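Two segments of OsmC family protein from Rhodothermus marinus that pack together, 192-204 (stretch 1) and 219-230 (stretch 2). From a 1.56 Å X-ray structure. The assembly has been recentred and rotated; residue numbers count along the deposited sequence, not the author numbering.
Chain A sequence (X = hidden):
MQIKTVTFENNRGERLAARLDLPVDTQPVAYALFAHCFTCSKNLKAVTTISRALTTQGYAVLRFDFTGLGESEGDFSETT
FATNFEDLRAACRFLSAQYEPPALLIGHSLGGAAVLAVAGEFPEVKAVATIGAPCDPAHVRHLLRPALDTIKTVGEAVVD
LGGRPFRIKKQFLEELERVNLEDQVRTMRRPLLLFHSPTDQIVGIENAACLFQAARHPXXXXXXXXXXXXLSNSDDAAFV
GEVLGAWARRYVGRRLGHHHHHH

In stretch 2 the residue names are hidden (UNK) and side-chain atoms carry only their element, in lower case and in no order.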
ATOM      1  N   LEU A 192      -3.400 -12.035   6.141  1.00 19.30           N
ATOM      2  CA  LEU A 192      -2.644 -11.472   5.031  1.00 18.62           C
ATOM      3  C   LEU A 192      -3.163 -11.984   3.694  1.00 18.93           C
ATOM      4  O   LEU A 192      -3.399 -13.184   3.536  1.00 19.90           O
ATOM      5  CB  LEU A 192      -1.171 -11.856   5.171  1.00 19.83           C
ATOM      6  CG  LEU A 192      -0.239 -11.492   4.011  1.00 21.85           C
ATOM      7  CD1 LEU A 192      -0.114  -9.994   3.857  1.00 21.88           C
ATOM      8  CD2 LEU A 192       1.138 -12.135   4.181  1.00 24.44           C
ATOM      9  N   LEU A 193      -3.293 -11.078   2.736  1.00 17.47           N
ATOM     10  CA  LEU A 193      -3.618 -11.435   1.351  1.00 16.96           C
ATOM     11  C   LEU A 193      -2.600 -10.798   0.411  1.00 17.57           C
ATOM     12  O   LEU A 193      -2.454  -9.575   0.361  1.00 19.16           O
ATOM     13  CB  LEU A 193      -5.056 -10.993   0.997  1.00 18.20           C
ATOM     14  CG  LEU A 193      -5.445 -11.129  -0.478  1.00 17.88           C
ATOM     15  CD1 LEU A 193      -5.326 -12.598  -0.964  1.00 19.86           C
ATOM     16  CD2 LEU A 193      -6.865 -10.601  -0.711  1.00 19.07           C
ATOM     17  N   LEU A 194      -1.858 -11.640  -0.296  1.00 17.66           N
ATOM     18  CA  LEU A 194      -0.872 -11.199  -1.263  1.00 18.29           C
ATOM     19  C   LEU A 194      -1.395 -11.338  -2.680  1.00 17.78           C
ATOM     20  O   LEU A 194      -1.779 -12.433  -3.073  1.00 20.09           O
ATOM     21  CB  LEU A 194       0.395 -12.050  -1.155  1.00 18.04           C
ATOM     22  CG  LEU A 194       1.097 -12.059   0.203  1.00 20.28           C
ATOM     23  CD1 LEU A 194       2.019 -13.270   0.298  1.00 23.16           C
ATOM     24  CD2 LEU A 194       1.874 -10.770   0.377  1.00 23.21           C
ATOM     25  N   PHE A 195      -1.366 -10.256  -3.446  1.00 17.18           N
ATOM     26  CA  PHE A 195      -1.610 -10.299  -4.886  1.00 17.48           C
ATOM     27  C   PHE A 195      -0.301 -10.124  -5.609  1.00 15.84           C
ATOM     28  O   PHE A 195       0.485  -9.257  -5.227  1.00 18.84           O
ATOM     29  CB  PHE A 195      -2.526  -9.173  -5.355  1.00 17.47           C
ATOM     30  CG  PHE A 195      -3.939  -9.231  -4.843  1.00 17.73           C
ATOM     31  CD1 PHE A 195      -4.926  -9.881  -5.560  1.00 17.99           C
ATOM     32  CD2 PHE A 195      -4.302  -8.553  -3.686  1.00 18.80           C
ATOM     33  CE1 PHE A 195      -6.251  -9.876  -5.105  1.00 18.99           C
ATOM     34  CE2 PHE A 195      -5.603  -8.554  -3.238  1.00 18.23           C
ATOM     35  CZ  PHE A 195      -6.580  -9.220  -3.954  1.00 19.14           C
ATOM     36  N   HIS A 196      -0.054 -10.893  -6.672  1.00 18.05           N
ATOM     37  CA  HIS A 196       1.144 -10.683  -7.460  1.00 16.80           C
ATOM     38  C   HIS A 196       0.978 -11.296  -8.829  1.00 18.19           C
ATOM     39  O   HIS A 196       0.409 -12.374  -8.957  1.00 18.98           O
ATOM     40  CB  HIS A 196       2.352 -11.312  -6.771  1.00 19.04           C
ATOM     41  CG  HIS A 196       3.638 -10.569  -6.968  1.00 18.98           C
ATOM     42  ND1 HIS A 196       4.320  -9.998  -5.918  1.00 18.49           N
ATOM     43  CD2 HIS A 196       4.385 -10.333  -8.077  1.00 20.26           C
ATOM     44  CE1 HIS A 196       5.430  -9.433  -6.364  1.00 20.60           C
ATOM     45  NE2 HIS A 196       5.495  -9.624  -7.670  1.00 20.10           N
ATOM     46  N   SER A 197       1.516 -10.625  -9.842  1.00 19.46           N
ATOM     47  CA  SER A 197       1.528 -11.175 -11.188  1.00 19.33           C
ATOM     48  C   SER A 197       2.762 -12.016 -11.451  1.00 21.08           C
ATOM     49  O   SER A 197       3.886 -11.570 -11.202  1.00 21.73           O
ATOM     50  CB  SER A 197       1.492 -10.075 -12.216  1.00 21.55           C
ATOM     51  OG  SER A 197       1.666 -10.632 -13.488  1.00 23.50           O
ATOM     52  N   PRO A 198       2.557 -13.220 -11.993  1.00 21.98           N
ATOM     53  CA  PRO A 198       3.732 -14.031 -12.339  1.00 23.31           C
ATOM     54  C   PRO A 198       4.562 -13.352 -13.416  1.00 26.89           C
ATOM     55  O   PRO A 198       5.739 -13.637 -13.511  1.00 30.79           O
ATOM     56  CB  PRO A 198       3.133 -15.359 -12.825  1.00 25.18           C
ATOM     57  CG  PRO A 198       1.706 -15.142 -12.987  1.00 25.08           C
ATOM     58  CD  PRO A 198       1.297 -13.958 -12.180  1.00 23.04           C
ATOM     59  N   THR A 199       3.957 -12.455 -14.191  1.00 26.06           N
ATOM     60  CA  THR A 199       4.660 -11.786 -15.285  1.00 29.35           C
ATOM     61  C   THR A 199       5.153 -10.382 -14.895  1.00 26.98           C
ATOM     62  O   THR A 199       5.559  -9.601 -15.752  1.00 29.41           O
ATOM     63  CB  THR A 199       3.767 -11.693 -16.557  1.00 32.62           C
ATOM     64  OG1 THR A 199       2.576 -10.958 -16.275  1.00 36.23           O
ATOM     65  CG2 THR A 199       3.374 -13.072 -17.026  1.00 36.27           C
ATOM     66  N   ASP A 200       5.153 -10.076 -13.597  1.00 24.00           N
ATOM     67  CA  ASP A 200       5.673  -8.807 -13.098  1.00 24.08           C
ATOM     68  C   ASP A 200       7.153  -8.673 -13.446  1.00 24.93           C
ATOM     69  O   ASP A 200       7.964  -9.526 -13.085  1.00 27.17           O
ATOM     70  CB  ASP A 200       5.439  -8.714 -11.576  1.00 22.89           C
ATOM     71  CG  ASP A 200       5.630  -7.296 -11.000  1.00 21.72           C
ATOM     72  OD1 ASP A 200       6.524  -6.541 -11.444  1.00 22.49           O
ATOM     73  OD2 ASP A 200       4.869  -6.947 -10.062  1.00 21.78           O
ATOM     74  N   GLN A 201       7.490  -7.598 -14.159  1.00 25.35           N
ATOM     75  CA  GLN A 201       8.861  -7.355 -14.625  1.00 28.70           C
ATOM     76  C   GLN A 201       9.681  -6.473 -13.688  1.00 28.05           C
ATOM     77  O   GLN A 201      10.897  -6.295 -13.890  1.00 30.52           O
ATOM     78  CB  GLN A 201       8.830  -6.701 -16.005  1.00 31.18           C
ATOM     79  CG  GLN A 201       8.300  -7.601 -17.103  1.00 33.63           C
ATOM     80  CD  GLN A 201       8.063  -6.842 -18.392  1.00 40.25           C
ATOM     81  OE1 GLN A 201       6.922  -6.658 -18.821  1.00 44.18           O
ATOM     82  NE2 GLN A 201       9.136  -6.387 -19.012  1.00 42.39           N
ATOM     83  N   ILE A 202       9.016  -5.917 -12.679  1.00 25.32           N
ATOM     84  CA  ILE A 202       9.607  -4.904 -11.811  1.00 25.26           C
ATOM     85  C   ILE A 202       9.948  -5.521 -10.471  1.00 23.78           C
ATOM     86  O   ILE A 202      11.047  -5.359  -9.960  1.00 24.69           O
ATOM     87  CB  ILE A 202       8.630  -3.722 -11.611  1.00 26.18           C
ATOM     88  CG1 ILE A 202       8.229  -3.137 -12.970  1.00 25.28           C
ATOM     89  CG2 ILE A 202       9.231  -2.639 -10.720  1.00 26.99           C
ATOM     90  CD1 ILE A 202       9.369  -2.542 -13.791  1.00 27.23           C
ATOM     91  N   VAL A 203       8.962  -6.188  -9.884  1.00 22.29           N
ATOM     92  CA  VAL A 203       9.130  -6.949  -8.656  1.00 22.20           C
ATOM     93  C   VAL A 203       8.738  -8.385  -8.969  1.00 23.85           C
ATOM     94  O   VAL A 203       7.563  -8.688  -9.208  1.00 22.80           O
ATOM     95  CB  VAL A 203       8.263  -6.401  -7.502  1.00 21.44           C
ATOM     96  CG1 VAL A 203       8.412  -7.269  -6.277  1.00 21.62           C
ATOM     97  CG2 VAL A 203       8.624  -4.932  -7.195  1.00 24.84           C
ATOM     98  N   GLY A 204       9.726  -9.270  -9.025  1.00 24.36           N
ATOM     99  CA  GLY A 204       9.457 -10.635  -9.431  1.00 25.65           C
ATOM    100  C   GLY A 204       8.522 -11.400  -8.503  1.00 24.02           C
ATOM    101  O   GLY A 204       8.469 -11.167  -7.294  1.00 22.62           O
ATOM    102  N   UNK A 219      -2.915 -16.870   5.832  1.00 21.61           N
ATOM    103  CA  UNK A 219      -2.213 -16.240   4.729  1.00 21.60           C
ATOM    104  C   UNK A 219      -2.731 -16.788   3.418  1.00 20.84           C
ATOM    105  O   UNK A 219      -3.001 -17.985   3.318  1.00 20.91           O
ATOM    106  c   UNK A 219      -0.707 -16.456   4.855  1.00 20.41           C
ATOM    107  n   UNK A 219       3.150 -19.650   5.599  1.00 25.32           N
ATOM    108  c   UNK A 219      -0.303 -17.913   5.082  1.00 21.56           C
ATOM    109  c   UNK A 219       1.658 -19.479   5.465  1.00 23.50           C
ATOM    110  c   UNK A 219       1.223 -18.054   5.152  1.00 22.28           C
ATOM    111  N   UNK A 220      -2.883 -15.880   2.448  1.00 19.30           N
ATOM    112  CA  UNK A 220      -3.491 -16.156   1.157  1.00 18.45           C
ATOM    113  C   UNK A 220      -2.708 -15.491   0.030  1.00 17.11           C
ATOM    114  O   UNK A 220      -1.994 -14.497   0.241  1.00 18.31           O
ATOM    115  c   UNK A 220      -4.939 -15.666   1.127  1.00 17.95           C
ATOM    116  o   UNK A 220      -5.698 -16.249   2.180  1.00 19.85           O
ATOM    117  N   UNK A 221      -2.859 -16.055  -1.165  1.00 17.85           N
ATOM    118  CA  UNK A 221      -2.190 -15.562  -2.355  1.00 16.30           C
ATOM    119  C   UNK A 221      -3.127 -15.636  -3.555  1.00 16.66           C
ATOM    120  O   UNK A 221      -3.705 -16.677  -3.798  1.00 16.93           O
ATOM    121  c   UNK A 221       0.554 -15.272  -6.536  1.00 19.58           C
ATOM    122  c   UNK A 221      -0.359 -16.024  -4.020  1.00 18.18           C
ATOM    123  c   UNK A 221       0.399 -14.880  -4.171  1.00 19.47           C
ATOM    124  c   UNK A 221       0.868 -14.504  -5.412  1.00 20.02           C
ATOM    125  c   UNK A 221      -0.663 -16.774  -5.147  1.00 19.83           C
ATOM    126  c   UNK A 221      -0.920 -16.375  -2.686  1.00 17.67           C
ATOM    127  c   UNK A 221      -0.207 -16.401  -6.389  1.00 19.79           C
ATOM    128  N   UNK A 222      -3.247 -14.540  -4.295  1.00 17.46           N
ATOM    129  CA  UNK A 222      -4.024 -14.515  -5.530  1.00 18.05           C
ATOM    130  C   UNK A 222      -3.138 -14.089  -6.693  1.00 18.81           C
ATOM    131  O   UNK A 222      -2.478 -13.036  -6.665  1.00 19.03           O
ATOM    132  c   UNK A 222      -5.254 -13.577  -5.387  1.00 18.95           C
ATOM    133  c   UNK A 222      -6.199 -14.189  -4.394  1.00 19.57           C
ATOM    134  c   UNK A 222      -5.956 -13.317  -6.757  1.00 19.63           C
ATOM    135  N   UNK A 223      -3.114 -14.938  -7.710  1.00 19.84           N
ATOM    136  CA  UNK A 223      -2.355 -14.683  -8.913  1.00 18.83           C
ATOM    137  C   UNK A 223      -3.012 -13.648  -9.827  1.00 20.06           C
ATOM    138  O   UNK A 223      -4.227 -13.720 -10.103  1.00 21.35           O
ATOM    139  c   UNK A 223      -2.163 -15.996  -9.680  1.00 19.40           C
ATOM    140  o   UNK A 223      -1.501 -15.768 -10.899  1.00 21.65           O
ATOM    141  N   UNK A 224      -2.214 -12.704 -10.321  1.00 20.72           N
ATOM    142  CA  UNK A 224      -2.710 -11.703 -11.287  1.00 23.21           C
ATOM    143  C   UNK A 224      -2.404 -12.064 -12.759  1.00 27.93           C
ATOM    144  O   UNK A 224      -2.475 -11.211 -13.638  1.00 29.77           O
ATOM    145  c   UNK A 224      -2.129 -10.320 -10.963  1.00 21.00           C
ATOM    146  c   UNK A 224      -1.921  -8.374  -9.334  1.00 24.42           C
ATOM    147  c   UNK A 224      -3.974  -9.819  -9.380  1.00 24.58           C
ATOM    148  c   UNK A 224      -2.467  -9.790  -9.573  1.00 23.38           C
ATOM    149  N   UNK A 225      -2.099 -13.332 -13.006  1.00 27.60           N
ATOM    150  CA  UNK A 225      -1.947 -13.891 -14.368  1.00 29.62           C
ATOM    151  C   UNK A 225      -0.995 -13.070 -15.265  1.00 32.41           C
ATOM    152  O   UNK A 225       0.229 -13.175 -15.110  1.00 37.73           O
ATOM    153  o   UNK A 225      -4.387 -14.879 -16.934  1.00 38.12           O
ATOM    154  c   UNK A 225      -3.321 -14.844 -16.273  1.00 34.59           C
ATOM    155  o   UNK A 225      -2.271 -15.467 -16.596  1.00 34.92           O
ATOM    156  c   UNK A 225      -3.334 -14.036 -15.000  1.00 30.57           C
ATOM    157  N   UNK A 226      -1.527 -12.255 -16.173  1.00 31.07           N
ATOM    158  CA  UNK A 226      -0.698 -11.518 -17.144  1.00 30.01           C
ATOM    159  C   UNK A 226      -0.592 -10.017 -16.845  1.00 27.59           C
ATOM    160  O   UNK A 226      -0.169  -9.230 -17.686  1.00 27.64           O
ATOM    161  c   UNK A 226      -1.314 -13.121 -19.083  1.00 37.74           C
ATOM    162  n   UNK A 226       0.931 -13.075 -19.991  1.00 41.32           N
ATOM    163  c   UNK A 226       0.057 -13.747 -19.253  1.00 41.01           C
ATOM    164  c   UNK A 226      -1.258 -11.691 -18.563  1.00 33.84           C
ATOM    165  o   UNK A 226       0.323 -14.831 -18.736  1.00 44.30           O
ATOM    166  N   UNK A 227      -1.002  -9.611 -15.659  1.00 24.55           N
ATOM    167  CA  UNK A 227      -0.964  -8.204 -15.294  1.00 24.25           C
ATOM    168  C   UNK A 227       0.471  -7.686 -15.190  1.00 23.68           C
ATOM    169  O   UNK A 227       1.422  -8.450 -14.934  1.00 24.90           O
ATOM    170  c   UNK A 227      -1.684  -7.989 -13.983  1.00 25.71           C
ATOM    171  N   UNK A 228       0.631  -6.383 -15.405  1.00 21.93           N
ATOM    172  CA  UNK A 228       1.914  -5.766 -15.144  1.00 22.33           C
ATOM    173  C   UNK A 228       1.922  -5.132 -13.754  1.00 22.77           C
ATOM    174  O   UNK A 228       0.922  -5.138 -13.040  1.00 23.61           O
ATOM    175  c   UNK A 228       2.274  -4.755 -16.235  1.00 25.60           C
ATOM    176  o   UNK A 228       0.347  -3.511 -15.584  1.00 33.23           O
ATOM    177  o   UNK A 228       1.401  -2.881 -17.383  1.00 36.80           O
ATOM    178  c   UNK A 228       1.265  -3.638 -16.396  1.00 32.00           C
ATOM    179  N   UNK A 229       3.096  -4.692 -13.346  1.00 23.13           N
ATOM    180  CA  UNK A 229       3.314  -4.189 -11.994  1.00 21.30           C
ATOM    181  C   UNK A 229       2.367  -3.049 -11.617  1.00 21.03           C
ATOM    182  O   UNK A 229       1.910  -2.954 -10.473  1.00 21.68           O
ATOM    183  c   UNK A 229       5.173  -3.356 -10.487  1.00 21.30           C
ATOM    184  n   UNK A 229       5.789  -2.354  -8.629  1.00 22.33           N
ATOM    185  c   UNK A 229       5.583  -3.629  -8.342  1.00 21.64           C
ATOM    186  c   UNK A 229       5.525  -2.155  -9.963  1.00 22.40           C
ATOM    187  c   UNK A 229       4.769  -3.743 -11.874  1.00 22.31           C
ATOM    188  n   UNK A 229       5.218  -4.256  -9.449  1.00 20.56           N
ATOM    189  N   UNK A 230       2.072  -2.191 -12.581  1.00 22.74           N
ATOM    190  CA  UNK A 230       1.235  -1.014 -12.338  1.00 22.52           C
ATOM    191  C   UNK A 230      -0.252  -1.200 -12.723  1.00 24.33           C
ATOM    192  O   UNK A 230      -1.024  -0.244 -12.701  1.00 25.95           O
ATOM    193  c   UNK A 230       3.249   0.550 -12.653  1.00 26.84           C
ATOM    194  c   UNK A 230       3.774   1.703 -13.490  1.00 28.38           C
ATOM    195  c   UNK A 230       3.304   0.883 -11.170  1.00 27.97           C
ATOM    196  c   UNK A 230       1.835   0.169 -13.090  1.00 23.58           C
TER
HETATM  197  O   HOH W   1      -5.260 -15.161   4.532  1.00 22.16           O
HETATM  198  O   HOH W   2       2.348  -8.577 -17.912  1.00 48.39           O
HETATM  199  O   HOH W   3       5.477  -5.480 -15.110  1.00 25.56           O

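Position 219 carries four carbons in a row ending in a nitrogen, and its CA lies 3.5 Å from Leu 192 O. It is Lys 219; the long chain lets its end lead away from stretch 1, and the amine is bonded elsewhere in the structure.

Position 220 has one carbon and one oxygen. Its N donates to Leu 192 O (3.0 Å), and its CB lies 3.7 Å from Leu 193 CD1. This is Ser 220, small enough to sit beside that leucine while OG reaches water 1 at 2.6 Å, a water that also donates to Leu 192 O.

At position 221 one carbon bears a ring of six carbons with no oxygen. One ring carbon lies 3.8 Å from His 196 CB and another 4.1 Å from Leu 194 CB. This is Phe 221, whose flat apolar ring lies alongside Leu 194 and His 196, its edge against His 196 CB.

Position 222 shows three carbons, branched at CB, which packs 3.7 Å from Phe 195 CD1. Val 222 fits, a beta-branched residue well suited to a strand; its CG2 also touches Leu 193 CD1 at 3.9 Å.

Position 223 has one carbon and one oxygen, the oxygen 3.6 Å from Pro 198 CD. It is Ser 223, whose OG accepts from the backbone N of position 225 (3.3 Å) as the strand gives way to the turn.

Position 224 has four carbons forked at the second, one terminal carbon 3.9 Å from Phe 195 CD1. Leu 224 extends the apolar patch begun by Val 222.

Position 225 has two carbons, the second bearing two oxygens; its backbone O lies 3.2 Å from Pro 198 CD. It is Asp 225, whose charged carboxylate suits an exposed site pointing away.

Position 226 has three carbons, the last bearing oxygen and nitrogen, the nitrogen 3.8 Å from Thr 199 CG2. Polar Gln 226 suits this exposed turn.

Position 227 has a single carbon, 4.2 Å from Ser 197 CB, and its O accepts from Ser 197 OG at 2.6 Å. Ala 227 suits this buried place with a lone methyl.

Position 228, two carbons with two terminal oxygens, is Asp 228, directed away and bonded just outside the stretch.

Position 229 bears a five-membered ring with two nitrogens. One nitrogen lies 2.8 Å from Asp 200 OD2, and Ile 202 CB lies over one face, 3.7 Å from a ring carbon. This is His 229, able to donate through ND1 to Asp 200 OD2 while offering Ile 202 a flat face.

Position 230, four carbons forked at the second, is Leu 230, clear of stretch 1; this contact does not explain its type.

The contact begins as parallel strands, where Leu 194 and His 196 each bond through N and O to stretch 2. Beyond them, side chains take over: Ser 197 secures the turn, and the Asp 200–His 229 hydrogen bond anchors the far end.

Stretch 2 219-230: KSFVSLDQADHL
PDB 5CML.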